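PDB 3JUR: Exo-poly-alpha-D-galacturonosidase from Thermotoga maritima, which probably hydrolyses polygalacturonate, the backbone of pectin, from chain ends, as a tetrameric beta-helical enzyme of glycoside hydrolase family 28. Local coordinates for residues D[286-291]-D[315-320]; D[324-329]-D[354-359]; D[341-346]-D[379-384]; D[407-412]-D[428-433]. All blocks are in the same frame, centred on the assembly; numbering follows the deposited sequence.

Contact 1 of 4, residues D[286-291]-D[315-320]; sequences RDNLVI and RNNVYM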
loop_
_atom_site.group_PDB
_atom_site.type_symbol
_atom_site.label_atom_id
_atom_site.label_comp_id
_atom_site.label_asym_id
_atom_site.label_seq_id
_atom_site.Cartn_x
_atom_site.Cartn_y
_atom_site.Cartn_z
ATOM N N ARG D 286 -19.258 -22.390 12.191
ATOM C CA ARG D 286 -18.033 -22.667 11.427
ATOM C C ARG D 286 -18.273 -23.418 10.117
ATOM O O ARG D 286 -19.241 -24.187 9.992
ATOM C CB ARG D 286 -17.026 -23.434 12.297
ATOM C CG ARG D 286 -17.483 -24.832 12.670
ATOM C CD ARG D 286 -16.483 -25.535 13.573
ATOM N NE ARG D 286 -16.771 -26.959 13.672
ATOM C CZ ARG D 286 -16.093 -27.811 14.437
ATOM N NH1 ARG D 286 -15.096 -27.378 15.197
ATOM N NH2 ARG D 286 -16.424 -29.097 14.456
ATOM N N ASP D 287 -17.369 -23.203 9.156
ATOM C CA ASP D 287 -17.370 -23.927 7.873
ATOM C C ASP D 287 -18.683 -23.811 7.081
ATOM O O ASP D 287 -19.069 -24.749 6.370
ATOM C CB ASP D 287 -17.023 -25.421 8.079
ATOM C CG ASP D 287 -15.766 -25.630 8.907
ATOM O OD1 ASP D 287 -14.736 -24.970 8.635
ATOM O OD2 ASP D 287 -15.811 -26.471 9.830
ATOM N N ASN D 288 -19.360 -22.674 7.206
ATOM C CA ASN D 288 -20.609 -22.431 6.486
ATOM C C ASN D 288 -20.404 -21.611 5.229
ATOM O O ASN D 288 -19.381 -20.933 5.075
ATOM C CB ASN D 288 -21.628 -21.719 7.374
ATOM C CG ASN D 288 -21.958 -22.502 8.616
ATOM O OD1 ASN D 288 -22.636 -23.528 8.558
ATOM N ND2 ASN D 288 -21.491 -22.017 9.755
ATOM N N LEU D 289 -21.400 -21.668 4.345
ATOM C CA LEU D 289 -21.361 -20.952 3.084
ATOM C C LEU D 289 -22.658 -20.179 2.866
ATOM O O LEU D 289 -23.738 -20.768 2.808
ATOM C CB LEU D 289 -21.100 -21.918 1.920
ATOM C CG LEU D 289 -21.137 -21.371 0.487
ATOM C CD1 LEU D 289 -20.082 -20.261 0.274
ATOM C CD2 LEU D 289 -20.980 -22.486 -0.541
ATOM N N VAL D 290 -22.542 -18.857 2.773
ATOM C CA VAL D 290 -23.678 -18.010 2.426
ATOM C C VAL D 290 -23.417 -17.420 1.043
ATOM O O VAL D 290 -22.464 -16.671 0.861
ATOM C CB VAL D 290 -23.898 -16.864 3.463
ATOM C CG1 VAL D 290 -25.166 -16.035 3.121
ATOM C CG2 VAL D 290 -23.980 -17.418 4.885
ATOM N N ILE D 291 -24.239 -17.778 0.064
ATOM C CA ILE D 291 -24.206 -17.085 -1.232
ATOM C C ILE D 291 -25.582 -16.475 -1.422
ATOM O O ILE D 291 -26.541 -17.165 -1.779
ATOM C CB ILE D 291 -23.829 -18.004 -2.422
ATOM C CG1 ILE D 291 -22.490 -18.706 -2.164
ATOM C CG2 ILE D 291 -23.804 -17.201 -3.729
ATOM C CD1 ILE D 291 -22.117 -19.763 -3.216
ATOM N N ARG D 315 -16.028 -19.010 12.831
ATOM C CA ARG D 315 -14.736 -19.302 12.244
ATOM C C ARG D 315 -14.841 -20.015 10.896
ATOM O O ARG D 315 -15.649 -20.933 10.730
ATOM C CB ARG D 315 -13.897 -20.138 13.212
ATOM C CG ARG D 315 -12.465 -20.343 12.761
ATOM C CD ARG D 315 -11.679 -21.239 13.715
ATOM N NE ARG D 315 -12.309 -22.550 13.913
ATOM C CZ ARG D 315 -12.311 -23.548 13.028
ATOM N NH1 ARG D 315 -11.723 -23.414 11.841
ATOM N NH2 ARG D 315 -12.907 -24.690 13.335
ATOM N N ASN D 316 -13.998 -19.589 9.951
ATOM C CA ASN D 316 -13.855 -20.242 8.646
ATOM C C ASN D 316 -15.167 -20.337 7.878
ATOM O O ASN D 316 -15.506 -21.382 7.332
ATOM C CB ASN D 316 -13.211 -21.633 8.793
ATOM C CG ASN D 316 -12.637 -22.153 7.484
ATOM O OD1 ASN D 316 -11.991 -21.418 6.739
ATOM N ND2 ASN D 316 -12.881 -23.427 7.196
ATOM N N ASN D 317 -15.905 -19.237 7.847
ATOM C CA ASN D 317 -17.106 -19.167 7.050
ATOM C C ASN D 317 -16.824 -18.397 5.772
ATOM O O ASN D 317 -15.859 -17.621 5.697
ATOM C CB ASN D 317 -18.248 -18.519 7.838
ATOM C CG ASN D 317 -18.561 -19.262 9.117
ATOM O OD1 ASN D 317 -19.131 -20.354 9.092
ATOM N ND2 ASN D 317 -18.179 -18.677 10.250
ATOM N N VAL D 318 -17.665 -18.630 4.767
ATOM C CA VAL D 318 -17.558 -17.931 3.494
ATOM C C VAL D 318 -18.877 -17.225 3.178
ATOM O O VAL D 318 -19.925 -17.868 3.115
ATOM C CB VAL D 318 -17.162 -18.888 2.355
ATOM C CG1 VAL D 318 -17.216 -18.165 0.997
ATOM C CG2 VAL D 318 -15.750 -19.458 2.604
ATOM N N TYR D 319 -18.802 -15.910 2.981
ATOM C CA TYR D 319 -19.975 -15.075 2.713
ATOM C C TYR D 319 -19.828 -14.424 1.349
ATOM O O TYR D 319 -18.814 -13.794 1.065
ATOM C CB TYR D 319 -20.114 -14.003 3.796
ATOM C CG TYR D 319 -20.131 -14.571 5.207
ATOM C CD1 TYR D 319 -21.269 -15.188 5.718
ATOM C CD2 TYR D 319 -19.006 -14.508 6.009
ATOM C CE1 TYR D 319 -21.288 -15.712 7.017
ATOM C CE2 TYR D 319 -19.014 -15.021 7.307
ATOM C CZ TYR D 319 -20.159 -15.618 7.799
ATOM O OH TYR D 319 -20.156 -16.128 9.070
ATOM N N MET D 320 -20.826 -14.599 0.493
ATOM C CA MET D 320 -20.761 -14.069 -0.863
ATOM C C MET D 320 -22.008 -13.262 -1.200
ATOM O O MET D 320 -23.123 -13.748 -1.013
ATOM C CB MET D 320 -20.606 -15.202 -1.876
ATOM C CG MET D 320 -19.239 -15.877 -1.860
ATOM S SD MET D 320 -19.013 -17.072 -3.207
ATOM C CE MET D 320 -19.721 -16.207 -4.594
HETATM O O HOH W 1 -12.373 -25.383 9.643
HETATM O O HOH W 2 -13.643 -27.284 11.738
#
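Successive coils of the right-handed parallel beta-helix of family 28 glycosidases meet here, strand 289-291 running parallel to strand 318-320, axes 4.7 Å apart. Apolar side chains stack pair by pair. Leu289 turns CG anti to its backbone N (chi1 175°), which fits the knob of CD1 against Val318 CB and CG1, 3.6 Å from the latter; next along this face, Ile291 and Met320 lie side by side, CG1 to SD 4.0 Å. Met320 of the second subunit packs over Leu289 and Val318. On the other face Val290 CG2 bears obliquely on the CD1-CE1 side of the Tyr319 ring, 3.6 Å from CD1. Where the chain bends, Asn288 and Asn317 form an asparagine ladder, their amide planes nearly parallel, 6° apart. Asn317 OD1 accepts Asn288 N on a lone pair and Asn288 ND2 from above its carbonyl plane, while Asn288 OD1 receives Cys254 N. An alanine in place of Asn317 would remove this oxygen and would probably leave the Asn288 backbone N-H without its partner in a buried bend. Beside the ladder, two waters join Asp287 to Arg315, whose NE pairs with Glu11, and Asn316 ND2 meets Asp287 OD1 almost along its C-O axis, at 2.8 Å.

Contact 2 of 4, residues D[324-329]-D[354-359]; sequences RALRLK and EVIRIN
The Arg327 guanidinium is sandwiched: Arg324 NH1 sits 3.5 Å above the plane over the centre of one face, and Lys329 CD 3.6 Å above the plane on the other. Asp261 pairs with both Arg327 and Lys329, which should ease the crowding of positive charge. This Arg-Leu-Lys run and Asp261, in a Gly-Asp-Asp motif, are consistent with the family's substrate cleft. One face of Arg324 carries Arg327 NH2, offset toward the rim; at its edge lie a water and Glu354 OE1, whose syn lone pair takes NE in a 2.7 Å salt bridge. Glu354 gets there by a bend at chi2 (97°). Arg357, folded at its own chi2 (81°), brings NH2 to the same oxygen in a weak bond of 3.3 Å; OE2 goes to Arg391. On the reverse face Leu328 CB rests on Ile358 CG2. The chain turns corners at 325-326 and 355-356, then strands 327-329 and 357-359 run parallel, flanked by strands 299-301 and 388-393, with Leu326 and Leu328 packed inward on strand 372-379.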
loop_
_atom_site.group_PDB
_atom_site.type_symbol
_atom_site.label_atom_id
_atom_site.label_comp_id
_atom_site.label_asym_id
_atom_site.label_seq_id
_atom_site.Cartn_x
_atom_site.Cartn_y
_atom_site.Cartn_z
ATOM N N ARG D 324 -23.913 -7.507 4.532
ATOM C CA ARG D 324 -22.971 -7.318 5.630
ATOM C C ARG D 324 -22.391 -8.658 6.046
ATOM O O ARG D 324 -23.093 -9.681 6.049
ATOM C CB ARG D 324 -23.663 -6.679 6.848
ATOM C CG ARG D 324 -24.303 -5.338 6.552
ATOM C CD ARG D 324 -25.201 -4.807 7.659
ATOM N NE ARG D 324 -26.011 -3.734 7.079
ATOM C CZ ARG D 324 -27.155 -3.921 6.429
ATOM N NH1 ARG D 324 -27.676 -5.147 6.316
ATOM N NH2 ARG D 324 -27.783 -2.879 5.903
ATOM N N ALA D 325 -21.120 -8.656 6.423
ATOM C CA ALA D 325 -20.482 -9.882 6.885
ATOM C C ALA D 325 -20.756 -10.095 8.371
ATOM O O ALA D 325 -21.239 -11.157 8.776
ATOM C CB ALA D 325 -18.983 -9.862 6.594
ATOM N N LEU D 326 -20.447 -9.071 9.169
ATOM C CA LEU D 326 -20.643 -9.093 10.614
ATOM C C LEU D 326 -21.479 -7.873 10.991
ATOM O O LEU D 326 -21.143 -6.740 10.632
ATOM C CB LEU D 326 -19.299 -9.063 11.361
ATOM C CG LEU D 326 -19.321 -8.950 12.900
ATOM C CD1 LEU D 326 -19.982 -10.173 13.580
ATOM C CD2 LEU D 326 -17.928 -8.732 13.472
ATOM N N ARG D 327 -22.554 -8.115 11.731
ATOM C CA ARG D 327 -23.512 -7.077 12.081
ATOM C C ARG D 327 -23.941 -7.207 13.544
ATOM O O ARG D 327 -24.457 -8.244 13.941
ATOM C CB ARG D 327 -24.721 -7.211 11.154
ATOM C CG ARG D 327 -25.723 -6.072 11.214
ATOM C CD ARG D 327 -26.933 -6.418 10.357
ATOM N NE ARG D 327 -27.731 -5.231 10.063
ATOM C CZ ARG D 327 -28.953 -5.267 9.543
ATOM N NH1 ARG D 327 -29.526 -6.432 9.254
ATOM N NH2 ARG D 327 -29.604 -4.135 9.315
ATOM N N LEU D 328 -23.705 -6.162 14.339
ATOM C CA LEU D 328 -24.257 -6.063 15.695
ATOM C C LEU D 328 -25.279 -4.916 15.761
ATOM O O LEU D 328 -24.973 -3.777 15.389
ATOM C CB LEU D 328 -23.148 -5.889 16.748
ATOM C CG LEU D 328 -22.293 -7.110 17.145
ATOM C CD1 LEU D 328 -21.415 -7.619 16.005
ATOM C CD2 LEU D 328 -21.427 -6.802 18.350
ATOM N N LYS D 329 -26.499 -5.241 16.201
ATOM C CA LYS D 329 -27.613 -4.284 16.262
ATOM C C LYS D 329 -28.207 -4.234 17.663
ATOM O O LYS D 329 -28.505 -5.274 18.253
ATOM C CB LYS D 329 -28.768 -4.698 15.338
ATOM C CG LYS D 329 -28.401 -5.268 14.002
ATOM C CD LYS D 329 -29.652 -5.559 13.179
ATOM C CE LYS D 329 -30.199 -6.957 13.453
ATOM N NZ LYS D 329 -31.232 -7.341 12.441
ATOM N N GLU D 354 -22.091 -2.889 4.363
ATOM C CA GLU D 354 -20.963 -2.728 5.277
ATOM C C GLU D 354 -20.356 -4.080 5.581
ATOM O O GLU D 354 -21.081 -5.021 5.879
ATOM C CB GLU D 354 -21.379 -2.055 6.599
ATOM C CG GLU D 354 -22.080 -0.709 6.467
ATOM C CD GLU D 354 -23.603 -0.813 6.523
ATOM O OE1 GLU D 354 -24.134 -1.851 6.987
ATOM O OE2 GLU D 354 -24.269 0.161 6.119
ATOM N N VAL D 355 -19.031 -4.181 5.521
ATOM C CA VAL D 355 -18.370 -5.435 5.836
ATOM C C VAL D 355 -18.529 -5.730 7.327
ATOM O O VAL D 355 -18.915 -6.834 7.714
ATOM C CB VAL D 355 -16.870 -5.432 5.436
ATOM C CG1 VAL D 355 -16.215 -6.762 5.822
ATOM C CG2 VAL D 355 -16.694 -5.156 3.942
ATOM N N ILE D 356 -18.236 -4.725 8.150
ATOM C CA ILE D 356 -18.383 -4.800 9.602
ATOM C C ILE D 356 -19.278 -3.639 10.061
ATOM O O ILE D 356 -18.974 -2.474 9.811
ATOM C CB ILE D 356 -17.009 -4.746 10.318
ATOM C CG1 ILE D 356 -16.155 -5.971 9.943
ATOM C CG2 ILE D 356 -17.183 -4.659 11.832
ATOM C CD1 ILE D 356 -14.655 -5.759 10.163
ATOM N N ARG D 357 -20.383 -3.978 10.721
ATOM C CA ARG D 357 -21.352 -3.001 11.168
ATOM C C ARG D 357 -21.666 -3.177 12.647
ATOM O O ARG D 357 -22.073 -4.256 13.076
ATOM C CB ARG D 357 -22.653 -3.119 10.355
ATOM C CG ARG D 357 -23.745 -2.133 10.781
ATOM C CD ARG D 357 -23.487 -0.778 10.172
ATOM N NE ARG D 357 -24.411 0.267 10.611
ATOM C CZ ARG D 357 -25.615 0.503 10.095
ATOM N NH1 ARG D 357 -26.347 1.499 10.576
ATOM N NH2 ARG D 357 -26.101 -0.247 9.116
ATOM N N ILE D 358 -21.480 -2.114 13.420
ATOM C CA ILE D 358 -21.943 -2.096 14.808
ATOM C C ILE D 358 -22.789 -0.851 14.997
ATOM O O ILE D 358 -22.316 0.274 14.788
ATOM C CB ILE D 358 -20.788 -2.149 15.836
ATOM C CG1 ILE D 358 -19.888 -3.359 15.562
ATOM C CG2 ILE D 358 -21.348 -2.197 17.278
ATOM C CD1 ILE D 358 -18.682 -3.463 16.485
ATOM N N ASN D 359 -24.052 -1.063 15.353
ATOM C CA ASN D 359 -25.040 0.015 15.411
ATOM C C ASN D 359 -25.816 0.007 16.728
ATOM O O ASN D 359 -26.501 -0.984 17.051
ATOM C CB ASN D 359 -26.002 -0.101 14.221
ATOM C CG ASN D 359 -26.984 1.057 14.139
ATOM O OD1 ASN D 359 -26.812 2.092 14.794
ATOM N ND2 ASN D 359 -28.026 0.886 13.330
HETATM O O HOH W 3 -26.725 -0.266 5.952
#

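Contact 3 of 4, residues D[341-346]-D[379-384]; sequences IFFIDN and KNLKAT
This is a corner contact between coils of the parallel beta-helix, in which the bend after strand 341-344 stacks on the bend leading into strand 382-384. Backbone bonds hold the two in step: Lys379 N donates to Phe343 O from above the carbonyl plane, Asp345 N reaches Lys379 O nearly along the C=O axis, and Lys382 N closes on Asn346 O. One water links Phe343 O and Lys379 O, donating to both, and accepts from Asn346 N. Inside the coil the Phe343 ring takes Asn346 ND2 over the centre of one face, 3.2 Å above the plane, while that nitrogen donates to Ala314 O and OD1 accepts Asn317 N; Leu381 CD1 stands at the ring's edge, 4.1 Å from CE2. On the outside Ile344 CD1 lies against Lys379 CB at 3.7 Å, and the lysine leads away to pair with Glu5. Asn380 CG lies anti to the backbone N (chi1 -162°), which places its amide between Asp345 and Lys382, whose NZ it takes on OD1 at 2.9 Å. An alanine here would lose both side-chain bonds and would probably loosen the join to Asp345 and the hold on the Lys382 ammonium group. The Asp345 carboxylate stands 81° to the Asn380 amide, and its OD1 is met from above the carboxylate plane by ND2 at 2.8 Å.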
loop_
_atom_site.group_PDB
_atom_site.type_symbol
_atom_site.label_atom_id
_atom_site.label_comp_id
_atom_site.label_asym_id
_atom_site.label_seq_id
_atom_site.Cartn_x
_atom_site.Cartn_y
_atom_site.Cartn_z
ATOM N N ILE D 341 -17.406 -11.539 21.123
ATOM C CA ILE D 341 -17.831 -12.037 19.825
ATOM C C ILE D 341 -16.570 -12.154 18.970
ATOM O O ILE D 341 -15.819 -11.177 18.818
ATOM C CB ILE D 341 -18.874 -11.088 19.138
ATOM C CG1 ILE D 341 -19.978 -10.658 20.118
ATOM C CG2 ILE D 341 -19.475 -11.748 17.871
ATOM C CD1 ILE D 341 -20.856 -11.805 20.680
ATOM N N PHE D 342 -16.335 -13.350 18.434
ATOM C CA PHE D 342 -15.109 -13.653 17.711
ATOM C C PHE D 342 -15.411 -14.040 16.276
ATOM O O PHE D 342 -16.084 -15.035 16.025
ATOM C CB PHE D 342 -14.337 -14.782 18.414
ATOM C CG PHE D 342 -13.867 -14.423 19.788
ATOM C CD1 PHE D 342 -12.584 -13.936 19.989
ATOM C CD2 PHE D 342 -14.717 -14.554 20.880
ATOM C CE1 PHE D 342 -12.144 -13.598 21.263
ATOM C CE2 PHE D 342 -14.289 -14.205 22.162
ATOM C CZ PHE D 342 -13.005 -13.731 22.354
ATOM N N PHE D 343 -14.892 -13.246 15.345
ATOM C CA PHE D 343 -15.153 -13.393 13.917
ATOM C C PHE D 343 -13.800 -13.661 13.259
ATOM O O PHE D 343 -13.082 -12.724 12.900
ATOM C CB PHE D 343 -15.802 -12.102 13.384
ATOM C CG PHE D 343 -16.470 -12.246 12.048
ATOM C CD1 PHE D 343 -17.658 -12.969 11.916
ATOM C CD2 PHE D 343 -15.929 -11.634 10.919
ATOM C CE1 PHE D 343 -18.284 -13.096 10.665
ATOM C CE2 PHE D 343 -16.539 -11.753 9.679
ATOM C CZ PHE D 343 -17.725 -12.476 9.551
ATOM N N ILE D 344 -13.458 -14.944 13.120
ATOM C CA ILE D 344 -12.088 -15.376 12.816
ATOM C C ILE D 344 -12.002 -16.198 11.538
ATOM O O ILE D 344 -12.804 -17.107 11.331
ATOM C CB ILE D 344 -11.521 -16.284 13.965
ATOM C CG1 ILE D 344 -11.805 -15.687 15.354
ATOM C CG2 ILE D 344 -10.020 -16.586 13.769
ATOM C CD1 ILE D 344 -11.133 -14.355 15.626
ATOM N N ASP D 345 -10.994 -15.909 10.715
ATOM C CA ASP D 345 -10.682 -16.700 9.506
ATOM C C ASP D 345 -11.796 -16.707 8.461
ATOM O O ASP D 345 -11.948 -17.671 7.716
ATOM C CB ASP D 345 -10.305 -18.148 9.871
ATOM C CG ASP D 345 -9.092 -18.222 10.769
ATOM O OD1 ASP D 345 -8.223 -17.323 10.678
ATOM O OD2 ASP D 345 -9.002 -19.183 11.568
ATOM N N ASN D 346 -12.557 -15.625 8.395
ATOM C CA ASN D 346 -13.693 -15.568 7.484
ATOM C C ASN D 346 -13.349 -14.911 6.165
ATOM O O ASN D 346 -12.391 -14.141 6.080
ATOM C CB ASN D 346 -14.882 -14.886 8.158
ATOM C CG ASN D 346 -15.402 -15.678 9.346
ATOM O OD1 ASN D 346 -15.791 -16.831 9.208
ATOM N ND2 ASN D 346 -15.409 -15.057 10.518
ATOM N N LYS D 379 -10.376 -11.273 13.267
ATOM C CA LYS D 379 -9.005 -11.650 12.977
ATOM C C LYS D 379 -8.969 -12.494 11.722
ATOM O O LYS D 379 -9.795 -13.405 11.547
ATOM C CB LYS D 379 -8.387 -12.383 14.174
ATOM C CG LYS D 379 -7.186 -13.247 13.843
ATOM C CD LYS D 379 -5.911 -12.699 14.393
ATOM C CE LYS D 379 -5.708 -13.133 15.820
ATOM N NZ LYS D 379 -4.301 -12.910 16.251
ATOM N N ASN D 380 -8.010 -12.193 10.853
ATOM C CA ASN D 380 -7.835 -12.924 9.588
ATOM C C ASN D 380 -9.083 -12.903 8.705
ATOM O O ASN D 380 -9.494 -13.930 8.161
ATOM C CB ASN D 380 -7.345 -14.365 9.831
ATOM C CG ASN D 380 -6.739 -14.997 8.588
ATOM O OD1 ASN D 380 -6.114 -14.314 7.775
ATOM N ND2 ASN D 380 -6.923 -16.311 8.434
ATOM N N LEU D 381 -9.686 -11.721 8.583
ATOM C CA LEU D 381 -10.776 -11.509 7.637
ATOM C C LEU D 381 -10.198 -11.085 6.298
ATOM O O LEU D 381 -9.295 -10.243 6.226
ATOM C CB LEU D 381 -11.775 -10.462 8.159
ATOM C CG LEU D 381 -12.837 -9.867 7.209
ATOM C CD1 LEU D 381 -13.847 -10.933 6.753
ATOM C CD2 LEU D 381 -13.548 -8.694 7.870
ATOM N N LYS D 382 -10.696 -11.703 5.235
ATOM C CA LYS D 382 -10.380 -11.275 3.886
ATOM C C LYS D 382 -11.698 -10.897 3.237
ATOM O O LYS D 382 -12.619 -11.734 3.129
ATOM C CB LYS D 382 -9.653 -12.377 3.117
ATOM C CG LYS D 382 -8.294 -12.724 3.729
ATOM C CD LYS D 382 -7.541 -13.729 2.897
ATOM C CE LYS D 382 -6.791 -14.739 3.764
ATOM N NZ LYS D 382 -6.005 -14.115 4.852
ATOM N N ALA D 383 -11.811 -9.630 2.849
ATOM C CA ALA D 383 -13.073 -9.125 2.342
ATOM C C ALA D 383 -12.944 -8.191 1.164
ATOM O O ALA D 383 -11.956 -7.470 0.995
ATOM C CB ALA D 383 -13.919 -8.456 3.464
ATOM N N THR D 384 -14.003 -8.195 0.373
ATOM C CA THR D 384 -14.055 -7.474 -0.862
ATOM C C THR D 384 -15.398 -6.727 -0.914
ATOM O O THR D 384 -16.419 -7.270 -0.515
ATOM C CB THR D 384 -13.820 -8.490 -2.016
ATOM O OG1 THR D 384 -12.491 -8.315 -2.537
ATOM C CG2 THR D 384 -14.806 -8.352 -3.109
HETATM O O HOH W 4 -12.572 -13.080 10.202
#

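Contact 4 of 4, residues D[407-412]-D[428-433]; sequences DTIIEG and NVIMNG
Glu411 reaches across between two coils of the beta-helix. Its CB points away from residues 428-433, but CG lies anti to the carbonyl carbon (chi1 -73°) and a bend at chi2 (-63°) swings the chain back. CD comes 3.6 Å from Gly433 N and 3.8 Å from Asn432 CA. OE2 accepts Gly433 N at 2.9 Å on its syn lone pair and touches Ile430 CG2 at 3.5 Å; OE1 lies 3.5 Å from Asn432 CA and makes a salt bridge to Arg435 of the second subunit. One oxygen thus meets the turn, the other the second subunit. Gly433 suits that turn, since a CB would jam against the preceding carbonyl. Behind the glutamate, three straight bonds join Ile430 N to Thr408 O, Ile410 N to Ile430 O and Asn432 N to Ile410 O, while Ile410 CD1 meets Met431 CE at 3.6 Å. At the other end Asn428, whose OD1 takes Arg435 of its own chain, gives ND2 to Asp407 OD1 at 3.0 Å. Strand 408-411 lies between strands 382-384 and 429-431, the latter followed by antiparallel strand 434-436, whose Phe436 faces the G1 beta bulge of Asn428 and Val429; Ile410 and Met431 pack inward on strand 388-393.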
loop_
_atom_site.group_PDB
_atom_site.type_symbol
_atom_site.label_atom_id
_atom_site.label_comp_id
_atom_site.label_asym_id
_atom_site.label_seq_id
_atom_site.Cartn_x
_atom_site.Cartn_y
_atom_site.Cartn_z
ATOM N N ASP D 407 -4.770 -8.651 11.378
ATOM C CA ASP D 407 -4.380 -9.560 10.293
ATOM C C ASP D 407 -5.463 -9.632 9.211
ATOM O O ASP D 407 -5.842 -10.715 8.767
ATOM C CB ASP D 407 -4.091 -10.962 10.844
ATOM C CG ASP D 407 -3.041 -10.960 11.945
ATOM O OD1 ASP D 407 -2.205 -10.026 11.998
ATOM O OD2 ASP D 407 -3.039 -11.914 12.753
ATOM N N THR D 408 -5.964 -8.469 8.808
ATOM C CA THR D 408 -7.177 -8.380 7.997
ATOM C C THR D 408 -6.959 -7.504 6.760
ATOM O O THR D 408 -6.268 -6.481 6.825
ATOM C CB THR D 408 -8.368 -7.884 8.872
ATOM O OG1 THR D 408 -8.774 -8.945 9.748
ATOM C CG2 THR D 408 -9.571 -7.428 8.034
ATOM N N ILE D 409 -7.539 -7.932 5.641
ATOM C CA ILE D 409 -7.468 -7.213 4.377
ATOM C C ILE D 409 -8.889 -6.954 3.894
ATOM O O ILE D 409 -9.666 -7.895 3.724
ATOM C CB ILE D 409 -6.698 -8.014 3.290
ATOM C CG1 ILE D 409 -5.307 -8.424 3.796
ATOM C CG2 ILE D 409 -6.572 -7.188 1.984
ATOM C CD1 ILE D 409 -4.601 -9.475 2.950
ATOM N N ILE D 410 -9.225 -5.683 3.677
ATOM C CA ILE D 410 -10.515 -5.308 3.077
ATOM C C ILE D 410 -10.259 -4.399 1.876
ATOM O O ILE D 410 -9.624 -3.348 2.007
ATOM C CB ILE D 410 -11.476 -4.616 4.088
ATOM C CG1 ILE D 410 -11.706 -5.503 5.316
ATOM C CG2 ILE D 410 -12.817 -4.264 3.411
ATOM C CD1 ILE D 410 -12.384 -4.805 6.464
ATOM N N GLU D 411 -10.737 -4.814 0.709
ATOM C CA GLU D 411 -10.494 -4.072 -0.521
ATOM C C GLU D 411 -11.775 -3.665 -1.232
ATOM O O GLU D 411 -12.746 -4.415 -1.246
ATOM C CB GLU D 411 -9.622 -4.896 -1.476
ATOM C CG GLU D 411 -8.158 -4.980 -1.044
ATOM C CD GLU D 411 -7.472 -3.618 -1.028
ATOM O OE1 GLU D 411 -7.794 -2.789 -1.915
ATOM O OE2 GLU D 411 -6.623 -3.379 -0.134
ATOM N N GLY D 412 -11.760 -2.475 -1.824
ATOM C CA GLY D 412 -12.864 -2.015 -2.665
ATOM C C GLY D 412 -14.080 -1.526 -1.905
ATOM O O GLY D 412 -15.181 -1.507 -2.449
ATOM N N ASN D 428 -1.900 -4.737 12.019
ATOM C CA ASN D 428 -1.559 -5.424 10.766
ATOM C C ASN D 428 -2.772 -5.563 9.812
ATOM O O ASN D 428 -3.213 -6.680 9.490
ATOM C CB ASN D 428 -0.887 -6.791 11.052
ATOM C CG ASN D 428 -0.440 -7.510 9.782
ATOM O OD1 ASN D 428 0.054 -6.877 8.845
ATOM N ND2 ASN D 428 -0.615 -8.841 9.743
ATOM N N VAL D 429 -3.313 -4.418 9.387
ATOM C CA VAL D 429 -4.474 -4.388 8.479
ATOM C C VAL D 429 -4.161 -3.673 7.169
ATOM O O VAL D 429 -3.382 -2.718 7.134
ATOM C CB VAL D 429 -5.736 -3.712 9.101
ATOM C CG1 VAL D 429 -6.263 -4.501 10.292
ATOM C CG2 VAL D 429 -5.435 -2.263 9.487
ATOM N N ILE D 430 -4.772 -4.158 6.094
ATOM C CA ILE D 430 -4.737 -3.479 4.810
ATOM C C ILE D 430 -6.177 -3.090 4.499
ATOM O O ILE D 430 -7.079 -3.933 4.520
ATOM C CB ILE D 430 -4.118 -4.365 3.689
ATOM C CG1 ILE D 430 -2.693 -4.803 4.071
ATOM C CG2 ILE D 430 -4.136 -3.629 2.341
ATOM C CD1 ILE D 430 -2.005 -5.774 3.085
ATOM N N MET D 431 -6.388 -1.804 4.242
ATOM C CA MET D 431 -7.718 -1.267 3.968
ATOM C C MET D 431 -7.664 -0.421 2.722
ATOM O O MET D 431 -7.020 0.623 2.728
ATOM C CB MET D 431 -8.201 -0.397 5.127
ATOM C CG MET D 431 -8.727 -1.164 6.293
ATOM S SD MET D 431 -10.066 -0.246 7.088
ATOM C CE MET D 431 -11.011 -1.647 7.637
ATOM N N ASN D 432 -8.341 -0.869 1.664
ATOM C CA ASN D 432 -8.302 -0.206 0.352
ATOM C C ASN D 432 -6.900 0.305 -0.004
ATOM O O ASN D 432 -6.721 1.475 -0.348
ATOM C CB ASN D 432 -9.332 0.939 0.271
ATOM C CG ASN D 432 -10.746 0.493 0.640
ATOM O OD1 ASN D 432 -11.157 -0.642 0.376
ATOM N ND2 ASN D 432 -11.489 1.385 1.282
ATOM N N GLY D 433 -5.902 -0.573 0.111
ATOM C CA GLY D 433 -4.540 -0.228 -0.289
ATOM C C GLY D 433 -3.645 0.402 0.766
ATOM O O GLY D 433 -2.427 0.442 0.593
#

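Contacts 1, 3 and 4 step along the beta-helix axis: centres of contacts 1 and 3 are about 10 Å apart, those of 3 and 4 about 11 Å, and those of 1 and 4 about 19 Å. Strands 309-320 and 337-349 join the first two, with Asn317 N bonded to Asn346 OD1; strands 382-384 and 408-411 join the last two. Contact 2 belongs to another sheet, on coils shared with contacts 1 and 3. Its segments alternate with those of contact 3, and Val355 packs against Leu381, Ala383 and Ile410. Contact 1 closes before contacts 2 and 3 open; contact 4 comes last. Contacts 1, 3 and 4 also touch the tetramer's second subunit, so this face takes part in that interface.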